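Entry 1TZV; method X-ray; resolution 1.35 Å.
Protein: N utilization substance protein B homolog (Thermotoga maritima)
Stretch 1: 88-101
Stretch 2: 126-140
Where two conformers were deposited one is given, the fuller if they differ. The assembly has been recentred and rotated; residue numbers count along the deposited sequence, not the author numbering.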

ATOM      1  N   ALA A  88       0.088  -1.309  -2.212  1.00 13.14           N
ATOM      2  CA  ALA A  88       0.623  -1.422  -3.568  1.00 13.00           C
ATOM      3  C   ALA A  88      -0.450  -1.823  -4.577  1.00 12.76           C
ATOM      4  O   ALA A  88      -0.428  -1.325  -5.716  1.00 14.83           O
ATOM      5  CB  ALA A  88       1.779  -2.444  -3.607  1.00 13.01           C
ATOM      6  N   THR A  89      -1.366  -2.720  -4.212  1.00 12.90           N
ATOM      7  CA  THR A  89      -2.427  -3.146  -5.134  1.00 14.29           C
ATOM      8  C   THR A  89      -3.345  -1.954  -5.403  1.00 14.31           C
ATOM      9  O   THR A  89      -3.726  -1.699  -6.559  1.00 15.85           O
ATOM     10  CB  THR A  89      -3.188  -4.354  -4.550  1.00 14.31           C
ATOM     11  OG1 THR A  89      -2.265  -5.440  -4.430  1.00 14.64           O
ATOM     12  CG2 THR A  89      -4.332  -4.816  -5.484  1.00 13.94           C
ATOM     13  N   TYR A  90      -3.681  -1.193  -4.368  1.00 14.26           N
ATOM     14  CA  TYR A  90      -4.496  -0.009  -4.540  1.00 15.14           C
ATOM     15  C   TYR A  90      -3.797   0.942  -5.511  1.00 14.75           C
ATOM     16  O   TYR A  90      -4.404   1.454  -6.457  1.00 16.82           O
ATOM     17  CB  TYR A  90      -4.686   0.711  -3.195  1.00 14.28           C
ATOM     18  CG  TYR A  90      -5.195   2.124  -3.393  1.00 14.49           C
ATOM     19  CD1 TYR A  90      -6.541   2.367  -3.732  1.00 16.37           C
ATOM     20  CD2 TYR A  90      -4.308   3.200  -3.410  1.00 14.18           C
ATOM     21  CE1 TYR A  90      -6.968   3.646  -4.098  1.00 17.39           C
ATOM     22  CE2 TYR A  90      -4.730   4.485  -3.779  1.00 17.68           C
ATOM     23  CZ  TYR A  90      -6.057   4.686  -4.124  1.00 18.32           C
ATOM     24  OH  TYR A  90      -6.467   5.934  -4.552  1.00 20.18           O
ATOM     25  N   GLU A  91      -2.515   1.201  -5.281  1.00 14.50           N
ATOM     26  CA  GLU A  91      -1.780   2.124  -6.123  1.00 16.14           C
ATOM     27  C   GLU A  91      -1.710   1.627  -7.571  1.00 16.54           C
ATOM     28  O   GLU A  91      -1.913   2.413  -8.518  1.00 17.77           O
ATOM     29  CB  GLU A  91      -0.377   2.351  -5.543  1.00 13.96           C
ATOM     30  CG  GLU A  91       0.366   3.470  -6.224  1.00 16.59           C
ATOM     31  CD  GLU A  91       1.689   3.745  -5.548  1.00 17.27           C
ATOM     32  OE1 GLU A  91       2.703   3.146  -5.967  1.00 20.28           O
ATOM     33  OE2 GLU A  91       1.720   4.537  -4.598  1.00 16.85           O
ATOM     34  N   LEU A  92      -1.424   0.350  -7.747  1.00 15.50           N
ATOM     35  CA  LEU A  92      -1.366  -0.272  -9.074  1.00 17.22           C
ATOM     36  C   LEU A  92      -2.684  -0.073  -9.849  1.00 17.05           C
ATOM     37  O   LEU A  92      -2.697   0.343 -11.024  1.00 18.86           O
ATOM     38  CB  LEU A  92      -1.152  -1.771  -8.910  1.00 19.36           C
ATOM     39  CG  LEU A  92      -0.075  -2.643  -9.530  1.00 44.58           C
ATOM     40  CD1 LEU A  92       0.579  -3.493  -8.442  1.00 34.03           C
ATOM     41  CD2 LEU A  92      -0.718  -3.546 -10.565  1.00 41.14           C
ATOM     42  N   LEU A  93      -3.801  -0.365  -9.198  1.00 16.78           N
ATOM     43  CA  LEU A  93      -5.100  -0.284  -9.854  1.00 17.92           C
ATOM     44  C   LEU A  93      -5.698   1.093 -10.029  1.00 22.34           C
ATOM     45  O   LEU A  93      -6.317   1.372 -11.066  1.00 21.75           O
ATOM     46  CB  LEU A  93      -6.120  -1.117  -9.075  1.00 18.99           C
ATOM     47  CG  LEU A  93      -5.891  -2.616  -8.953  1.00 20.23           C
ATOM     48  CD1 LEU A  93      -6.880  -3.181  -7.937  1.00 23.12           C
ATOM     49  CD2 LEU A  93      -6.058  -3.263 -10.322  1.00 24.66           C
ATOM     50  N   PHE A  94      -5.505   1.961  -9.044  1.00 18.67           N
ATOM     51  CA  PHE A  94      -6.179   3.250  -9.019  1.00 19.92           C
ATOM     52  C   PHE A  94      -5.421   4.535  -9.194  1.00 22.17           C
ATOM     53  O   PHE A  94      -6.025   5.574  -9.490  1.00 24.59           O
ATOM     54  CB  PHE A  94      -6.973   3.336  -7.712  1.00 20.72           C
ATOM     55  CG  PHE A  94      -8.015   2.269  -7.574  1.00 20.88           C
ATOM     56  CD1 PHE A  94      -9.202   2.359  -8.288  1.00 28.82           C
ATOM     57  CD2 PHE A  94      -7.804   1.154  -6.769  1.00 21.33           C
ATOM     58  CE1 PHE A  94     -10.166   1.351  -8.198  1.00 33.37           C
ATOM     59  CE2 PHE A  94      -8.758   0.143  -6.673  1.00 23.00           C
ATOM     60  CZ  PHE A  94      -9.943   0.241  -7.394  1.00 26.16           C
ATOM     61  N   GLU A  95      -4.119   4.501  -8.984  1.00 17.90           N
ATOM     62  CA  GLU A  95      -3.347   5.710  -9.120  1.00 21.48           C
ATOM     63  C   GLU A  95      -2.691   5.667 -10.486  1.00 24.19           C
ATOM     64  O   GLU A  95      -1.610   5.119 -10.669  1.00 22.82           O
ATOM     65  CB  GLU A  95      -2.335   5.808  -7.974  1.00 19.80           C
ATOM     66  CG  GLU A  95      -3.042   5.965  -6.620  1.00 19.69           C
ATOM     67  CD  GLU A  95      -3.718   7.322  -6.457  1.00 19.58           C
ATOM     68  OE1 GLU A  95      -4.703   7.439  -5.709  1.00 20.33           O
ATOM     69  OE2 GLU A  95      -3.242   8.295  -7.079  1.00 25.20           O
ATOM     70  N   LYS A  96      -3.390   6.225 -11.468  0.50 32.44           N
ATOM     71  CA  LYS A  96      -2.861   6.273 -12.811  0.50 34.72           C
ATOM     72  C   LYS A  96      -1.817   7.367 -12.790  0.50 35.89           C
ATOM     73  O   LYS A  96      -2.006   8.379 -12.123  0.50 48.19           O
ATOM     74  CB  LYS A  96      -3.962   6.615 -13.820  0.50 35.46           C
ATOM     75  CG  LYS A  96      -5.092   5.587 -13.909  0.50 37.38           C
ATOM     76  CD  LYS A  96      -4.577   4.149 -14.021  0.50 42.88           C
ATOM     77  CE  LYS A  96      -3.300   4.070 -14.846  0.50 39.45           C
ATOM     78  NZ  LYS A  96      -3.250   2.944 -15.805  0.50 51.65           N
ATOM     79  N   ASP A  97      -0.722   7.145 -13.509  1.00 31.61           N
ATOM     80  CA  ASP A  97       0.400   8.095 -13.606  1.00 29.43           C
ATOM     81  C   ASP A  97       1.634   7.527 -12.912  1.00 29.19           C
ATOM     82  O   ASP A  97       2.746   7.990 -13.149  1.00 37.14           O
ATOM     83  CB  ASP A  97       0.089   9.471 -12.998  1.00 32.75           C
ATOM     84  CG  ASP A  97       0.446   9.555 -11.525  1.00 45.31           C
ATOM     85  OD1 ASP A  97       1.610   9.891 -11.215  1.00 52.40           O
ATOM     86  OD2 ASP A  97      -0.426   9.270 -10.678  1.00 41.67           O
ATOM     87  N   ILE A  98       1.432   6.526 -12.059  0.50 28.01           N
ATOM     88  CA  ILE A  98       2.550   5.901 -11.352  0.50 25.75           C
ATOM     89  C   ILE A  98       2.957   4.638 -12.096  0.50 21.29           C
ATOM     90  O   ILE A  98       2.168   3.707 -12.232  0.50 22.89           O
ATOM     91  CB  ILE A  98       2.171   5.511  -9.900  0.50 26.55           C
ATOM     92  CG1 ILE A  98       1.615   6.727  -9.154  0.50 27.26           C
ATOM     93  CG2 ILE A  98       3.400   4.966  -9.167  0.50 26.95           C
ATOM     94  CD1 ILE A  98       2.587   7.885  -9.032  0.50 23.94           C
ATOM     95  N   PRO A  99       4.194   4.599 -12.615  1.00 20.36           N
ATOM     96  CA  PRO A  99       4.636   3.406 -13.334  1.00 24.09           C
ATOM     97  C   PRO A  99       4.618   2.174 -12.444  1.00 18.20           C
ATOM     98  O   PRO A  99       4.884   2.250 -11.223  1.00 20.76           O
ATOM     99  CB  PRO A  99       6.046   3.774 -13.809  1.00 24.04           C
ATOM    100  CG  PRO A  99       6.468   4.858 -12.880  1.00 39.87           C
ATOM    101  CD  PRO A  99       5.223   5.652 -12.635  1.00 28.37           C
ATOM    102  N   ILE A 100       4.312   1.039 -13.049  1.00 19.76           N
ATOM    103  CA  ILE A 100       4.267  -0.219 -12.329  1.00 20.22           C
ATOM    104  C   ILE A 100       5.563  -0.434 -11.552  1.00 19.79           C
ATOM    105  O   ILE A 100       5.537  -0.799 -10.376  1.00 19.74           O
ATOM    106  CB  ILE A 100       4.068  -1.391 -13.304  1.00 25.36           C
ATOM    107  CG1 ILE A 100       2.716  -1.253 -14.000  1.00 22.63           C
ATOM    108  CG2 ILE A 100       4.189  -2.717 -12.577  1.00 25.75           C
ATOM    109  CD1 ILE A 100       2.576  -2.168 -15.214  1.00 35.62           C
ATOM    110  N   GLU A 101       6.698  -0.210 -12.199  1.00 21.44           N
ATOM    111  CA  GLU A 101       7.999  -0.400 -11.570  1.00 20.76           C
ATOM    112  C   GLU A 101       8.167   0.445 -10.310  1.00 20.73           C
ATOM    113  O   GLU A 101       8.785  -0.007  -9.339  1.00 20.33           O
ATOM    114  CB  GLU A 101       9.106  -0.076 -12.578  1.00 23.95           C
ATOM    115  CG  GLU A 101      10.517  -0.247 -12.043  1.00 37.48           C
ATOM    116  CD  GLU A 101      11.572  -0.094 -13.134  1.00 47.01           C
ATOM    117  OE1 GLU A 101      11.626  -0.960 -14.033  1.00 49.61           O
ATOM    118  OE2 GLU A 101      12.339   0.893 -13.093  1.00 47.17           O
ATOM    119  N   ILE A 126       4.699 -11.541  -5.466  0.50 16.88           N
ATOM    120  CA  ILE A 126       3.256 -11.385  -5.542  0.50 16.80           C
ATOM    121  C   ILE A 126       2.875 -10.181  -6.398  0.50 15.83           C
ATOM    122  O   ILE A 126       2.005 -10.272  -7.272  0.50 17.59           O
ATOM    123  CB  ILE A 126       2.637 -11.204  -4.148  0.50 15.42           C
ATOM    124  CG1 ILE A 126       2.913 -12.444  -3.303  0.50 20.16           C
ATOM    125  CG2 ILE A 126       1.144 -10.950  -4.255  0.50 16.92           C
ATOM    126  CD1 ILE A 126       2.312 -12.353  -1.953  0.50 30.96           C
ATOM    127  N   LEU A 127       3.516  -9.050  -6.154  1.00 14.78           N
ATOM    128  CA  LEU A 127       3.194  -7.856  -6.926  1.00 16.46           C
ATOM    129  C   LEU A 127       3.527  -7.971  -8.415  1.00 17.70           C
ATOM    130  O   LEU A 127       2.778  -7.436  -9.242  1.00 17.48           O
ATOM    131  CB  LEU A 127       3.853  -6.624  -6.326  1.00 15.31           C
ATOM    132  CG  LEU A 127       3.325  -6.232  -4.931  1.00 15.35           C
ATOM    133  CD1 LEU A 127       4.117  -5.056  -4.424  1.00 15.21           C
ATOM    134  CD2 LEU A 127       1.837  -5.880  -4.975  1.00 16.35           C
ATOM    135  N   ASP A 128       4.618  -8.646  -8.774  1.00 16.31           N
ATOM    136  CA  ASP A 128       4.945  -8.808 -10.196  1.00 18.00           C
ATOM    137  C   ASP A 128       3.807  -9.565 -10.860  1.00 19.93           C
ATOM    138  O   ASP A 128       3.397  -9.233 -11.984  1.00 20.76           O
ATOM    139  CB  ASP A 128       6.240  -9.610 -10.395  1.00 19.76           C
ATOM    140  CG  ASP A 128       7.489  -8.774 -10.240  1.00 23.24           C
ATOM    141  OD1 ASP A 128       8.583  -9.384 -10.254  1.00 28.19           O
ATOM    142  OD2 ASP A 128       7.415  -7.534 -10.108  1.00 25.85           O
ATOM    143  N   ARG A 129       3.287 -10.585 -10.185  1.00 17.93           N
ATOM    144  CA  ARG A 129       2.197 -11.387 -10.722  1.00 19.13           C
ATOM    145  C   ARG A 129       0.901 -10.581 -10.821  1.00 20.64           C
ATOM    146  O   ARG A 129       0.186 -10.645 -11.827  1.00 21.86           O
ATOM    147  CB  ARG A 129       2.016 -12.658  -9.873  1.00 20.45           C
ATOM    148  CG  ARG A 129       3.158 -13.673 -10.051  1.00 19.72           C
ATOM    149  CD  ARG A 129       3.241 -14.692  -8.902  1.00 22.71           C
ATOM    150  NE  ARG A 129       2.061 -15.546  -8.825  1.00 26.16           N
ATOM    151  CZ  ARG A 129       1.592 -16.113  -7.713  1.00 27.57           C
ATOM    152  NH1 ARG A 129       0.509 -16.873  -7.769  1.00 27.43           N
ATOM    153  NH2 ARG A 129       2.181 -15.905  -6.538  1.00 29.77           N
ATOM    154  N   ILE A 130       0.577  -9.804  -9.794  1.00 19.36           N
ATOM    155  CA  ILE A 130      -0.634  -8.994  -9.848  1.00 19.28           C
ATOM    156  C   ILE A 130      -0.525  -7.952 -10.964  1.00 17.39           C
ATOM    157  O   ILE A 130      -1.484  -7.741 -11.718  1.00 18.73           O
ATOM    158  CB  ILE A 130      -0.890  -8.260  -8.507  1.00 16.64           C
ATOM    159  CG1 ILE A 130      -1.254  -9.278  -7.424  1.00 16.47           C
ATOM    160  CG2 ILE A 130      -1.993  -7.211  -8.668  1.00 18.70           C
ATOM    161  CD1 ILE A 130      -1.268  -8.687  -6.010  1.00 17.45           C
ATOM    162  N   ALA A 131       0.634  -7.316 -11.073  1.00 18.55           N
ATOM    163  CA  ALA A 131       0.834  -6.275 -12.081  1.00 19.04           C
ATOM    164  C   ALA A 131       0.761  -6.800 -13.507  1.00 21.48           C
ATOM    165  O   ALA A 131       0.155  -6.163 -14.383  1.00 20.67           O
ATOM    166  CB  ALA A 131       2.174  -5.579 -11.857  1.00 17.62           C
ATOM    167  N   LYS A 132       1.337  -7.968 -13.751  1.00 18.32           N
ATOM    168  CA  LYS A 132       1.337  -8.464 -15.122  1.00 19.56           C
ATOM    169  C   LYS A 132      -0.047  -8.884 -15.582  1.00 20.40           C
ATOM    170  O   LYS A 132      -0.297  -8.993 -16.795  1.00 20.21           O
ATOM    171  CB  LYS A 132       2.343  -9.599 -15.291  1.00 23.02           C
ATOM    172  CG  LYS A 132       1.968 -10.901 -14.652  1.00 23.83           C
ATOM    173  CD  LYS A 132       3.065 -11.928 -14.915  1.00 28.99           C
ATOM    174  CE  LYS A 132       4.442 -11.370 -14.581  1.00 40.15           C
ATOM    175  N   GLU A 133      -0.969  -9.088 -14.643  1.00 18.31           N
ATOM    176  CA  GLU A 133      -2.319  -9.491 -15.014  1.00 20.08           C
ATOM    177  C   GLU A 133      -3.358  -8.404 -14.765  1.00 16.91           C
ATOM    178  O   GLU A 133      -4.475  -8.499 -15.283  1.00 20.68           O
ATOM    179  CB  GLU A 133      -2.723 -10.764 -14.256  1.00 22.13           C
ATOM    180  CG  GLU A 133      -1.805 -11.931 -14.561  1.00 22.16           C
ATOM    181  CD  GLU A 133      -2.240 -13.222 -13.905  1.00 24.47           C
ATOM    182  OE1 GLU A 133      -3.088 -13.183 -12.994  1.00 27.40           O
ATOM    183  OE2 GLU A 133      -1.714 -14.284 -14.300  1.00 32.30           O
ATOM    184  N   HIS A 134      -2.982  -7.358 -14.032  1.00 19.25           N
ATOM    185  CA  HIS A 134      -3.927  -6.305 -13.672  1.00 16.40           C
ATOM    186  C   HIS A 134      -3.529  -4.871 -13.823  1.00 19.22           C
ATOM    187  O   HIS A 134      -4.328  -3.978 -13.534  1.00 21.98           O
ATOM    188  CB  HIS A 134      -4.402  -6.543 -12.242  1.00 20.84           C
ATOM    189  CG  HIS A 134      -5.189  -7.798 -12.104  1.00 21.24           C
ATOM    190  ND1 HIS A 134      -4.626  -9.000 -11.734  1.00 25.06           N
ATOM    191  CD2 HIS A 134      -6.489  -8.061 -12.381  1.00 25.58           C
ATOM    192  CE1 HIS A 134      -5.546  -9.950 -11.792  1.00 21.30           C
ATOM    193  NE2 HIS A 134      -6.682  -9.406 -12.183  1.00 32.10           N
ATOM    194  N   ALA A 135      -2.308  -4.613 -14.263  1.00 19.09           N
ATOM    195  CA  ALA A 135      -1.909  -3.239 -14.463  1.00 20.06           C
ATOM    196  C   ALA A 135      -2.842  -2.628 -15.507  1.00 20.94           C
ATOM    197  O   ALA A 135      -3.087  -3.221 -16.574  1.00 20.29           O
ATOM    198  CB  ALA A 135      -0.476  -3.178 -14.946  1.00 22.20           C
ATOM    199  N   PRO A 136      -3.387  -1.447 -15.217  1.00 20.43           N
ATOM    200  CA  PRO A 136      -4.284  -0.825 -16.196  1.00 20.52           C
ATOM    201  C   PRO A 136      -3.502  -0.432 -17.445  1.00 22.10           C
ATOM    202  O   PRO A 136      -2.305  -0.090 -17.384  1.00 19.19           O
ATOM    203  CB  PRO A 136      -4.860   0.375 -15.433  1.00 21.96           C
ATOM    204  CG  PRO A 136      -3.785   0.684 -14.409  1.00 23.64           C
ATOM    205  CD  PRO A 136      -3.315  -0.664 -13.971  1.00 18.87           C
ATOM    206  N   LYS A 137      -4.187  -0.480 -18.587  1.00 20.87           N
ATOM    207  CA  LYS A 137      -3.541  -0.164 -19.854  1.00 20.03           C
ATOM    208  C   LYS A 137      -2.840   1.194 -19.930  1.00 20.41           C
ATOM    209  O   LYS A 137      -1.893   1.363 -20.685  1.00 21.37           O
ATOM    210  CB  LYS A 137      -4.545  -0.319 -21.004  1.00 26.44           C
ATOM    211  CG  LYS A 137      -5.767   0.558 -20.894  1.00 24.23           C
ATOM    212  CD  LYS A 137      -6.785   0.193 -21.968  1.00 24.99           C
ATOM    213  CE  LYS A 137      -7.988   1.100 -21.874  1.00 25.19           C
ATOM    214  NZ  LYS A 137      -9.056   0.696 -22.839  1.00 26.05           N
ATOM    215  N   GLU A 138      -3.273   2.164 -19.135  1.00 21.85           N
ATOM    216  CA  GLU A 138      -2.609   3.458 -19.148  1.00 26.23           C
ATOM    217  C   GLU A 138      -1.151   3.319 -18.677  1.00 27.61           C
ATOM    218  O   GLU A 138      -0.342   4.218 -18.882  1.00 27.29           O
ATOM    219  CB  GLU A 138      -3.346   4.456 -18.246  1.00 32.79           C
ATOM    220  CG  GLU A 138      -4.847   4.519 -18.485  1.00 36.27           C
ATOM    221  CD  GLU A 138      -5.593   3.368 -17.835  1.00 42.69           C
ATOM    222  OE1 GLU A 138      -5.660   3.333 -16.592  1.00 55.55           O
ATOM    223  OE2 GLU A 138      -6.107   2.493 -18.561  1.00 50.62           O
ATOM    224  N   LYS A 139      -0.816   2.194 -18.045  1.00 22.96           N
ATOM    225  CA  LYS A 139       0.552   1.976 -17.565  1.00 22.81           C
ATOM    226  C   LYS A 139       1.397   1.062 -18.450  1.00 29.74           C
ATOM    227  O   LYS A 139       2.520   0.703 -18.086  1.00 28.59           O
ATOM    228  CB  LYS A 139       0.523   1.422 -16.126  1.00 24.87           C
ATOM    229  CG  LYS A 139      -0.046   2.417 -15.149  1.00 21.06           C
ATOM    230  CD  LYS A 139      -0.089   1.891 -13.699  1.00 22.05           C
ATOM    231  CE  LYS A 139      -0.788   2.903 -12.832  1.00 19.32           C
ATOM    232  NZ  LYS A 139      -0.867   2.463 -11.387  1.00 19.74           N
ATOM    233  N   PHE A 140       0.871   0.688 -19.615  1.00 24.41           N
ATOM    234  CA  PHE A 140       1.608  -0.194 -20.520  1.00 24.91           C
ATOM    235  C   PHE A 140       2.871   0.482 -21.058  1.00 34.51           C
ATOM    236  O   PHE A 140       3.850  -0.194 -21.378  1.00 38.23           O
ATOM    237  CB  PHE A 140       0.726  -0.629 -21.706  1.00 23.21           C
ATOM    238  CG  PHE A 140      -0.371  -1.601 -21.350  1.00 25.21           C
ATOM    239  CD1 PHE A 140      -1.335  -1.928 -22.299  1.00 26.09           C
ATOM    240  CD2 PHE A 140      -0.449  -2.192 -20.084  1.00 24.33           C
ATOM    241  CE1 PHE A 140      -2.362  -2.825 -22.004  1.00 24.85           C
ATOM    242  CE2 PHE A 140      -1.478  -3.092 -19.780  1.00 24.11           C
ATOM    243  CZ  PHE A 140      -2.432  -3.408 -20.735  1.00 25.69           C
TER
HETATM  244  O   HOH W   1       1.542   1.646 -10.629  1.00 21.21           O
HETATM  245  O   HOH W   2       4.158   1.207 -15.945  0.98 25.15           O

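The end of a helix leaves carbonyl oxygens without amide partners, and a lysine reaching in from a neighbouring segment is one way to satisfy them. The N utilization substance protein B homolog from Thermotoga maritima offers a compact example. The helix that closes at Phe-94 and the helix that includes Ile-126 to Glu-133 run nearly in the same direction, with a crossing angle of -19° and axes 10.7 Å apart at their closest. Farther along, the contact, which buries 783 Å² in all, changes from apolar to polar.

Along stretch 1 the packing begins with Ala-88, whose CB points toward the second helix and lies 3.6 Å from Leu-127 CD1. Thr-89 meets that helix without a hydrogen bond to it: its OG1, hydrogen-bonded elsewhere in the structure, sits 3.7 Å from Ile-130 CD1. One helical turn beyond Ala-88, Leu-92 is the apolar centre. Its CA-to-CB bond points sideways, but the end of the side chain swings nearer, bringing CD2 to 3.8 Å from Ala-131 CB and 4.3 Å from Ile-130 CG2. Leu-92 CD2 also lies 3.5 Å from Ala-131 CA, so the contact reaches the backbone of a residue with only a methyl side chain. Leu-93 starts out pointing away, yet its CD2 returns to 3.7 Å from His-134 O.

The helix runs on through Phe-94, and here Lys-139 enters. Beyond chi1, which is m, its side chain is extended, with chi2 to chi4 all t, and it carries the ammonium group to the carbonyls around the helix end. Lys-139 NZ donates to Leu-92 O in the last turn at 2.8 Å and to Glu-95 O just beyond it at 2.8 Å, placing its charge where carbonyl oxygens gather.

Lys-96 makes the reciprocal reach. Its NZ forms a salt bridge with Glu-138 OE1 at 2.6 Å, while its curled side chain, with chi1 to chi3 all m, leaves the same NZ an unusually short 2.7 Å from Pro-136 CG. This lysine was deposited in two conformers, so the arrangement is one of two.

A type II turn from Glu-95 to Ile-98 then redirects the chain past Lys-139. A water bridges the two stretches here, donating to Ile-98 O at 2.7 Å and accepting from Lys-139 NZ at 2.7 Å. After Pro-99, at the N-cap position, a new helix opens with Ile-100. Its CG2 packs on Ala-131 CB at 3.6 Å, and its CD1 presses tightly against Ala-135 CB at 3.2 Å, returning the contact to apolar chemistry. A second water accepts from Ile-100 N at 2.9 Å and donates to Lys-139 O at 2.7 Å.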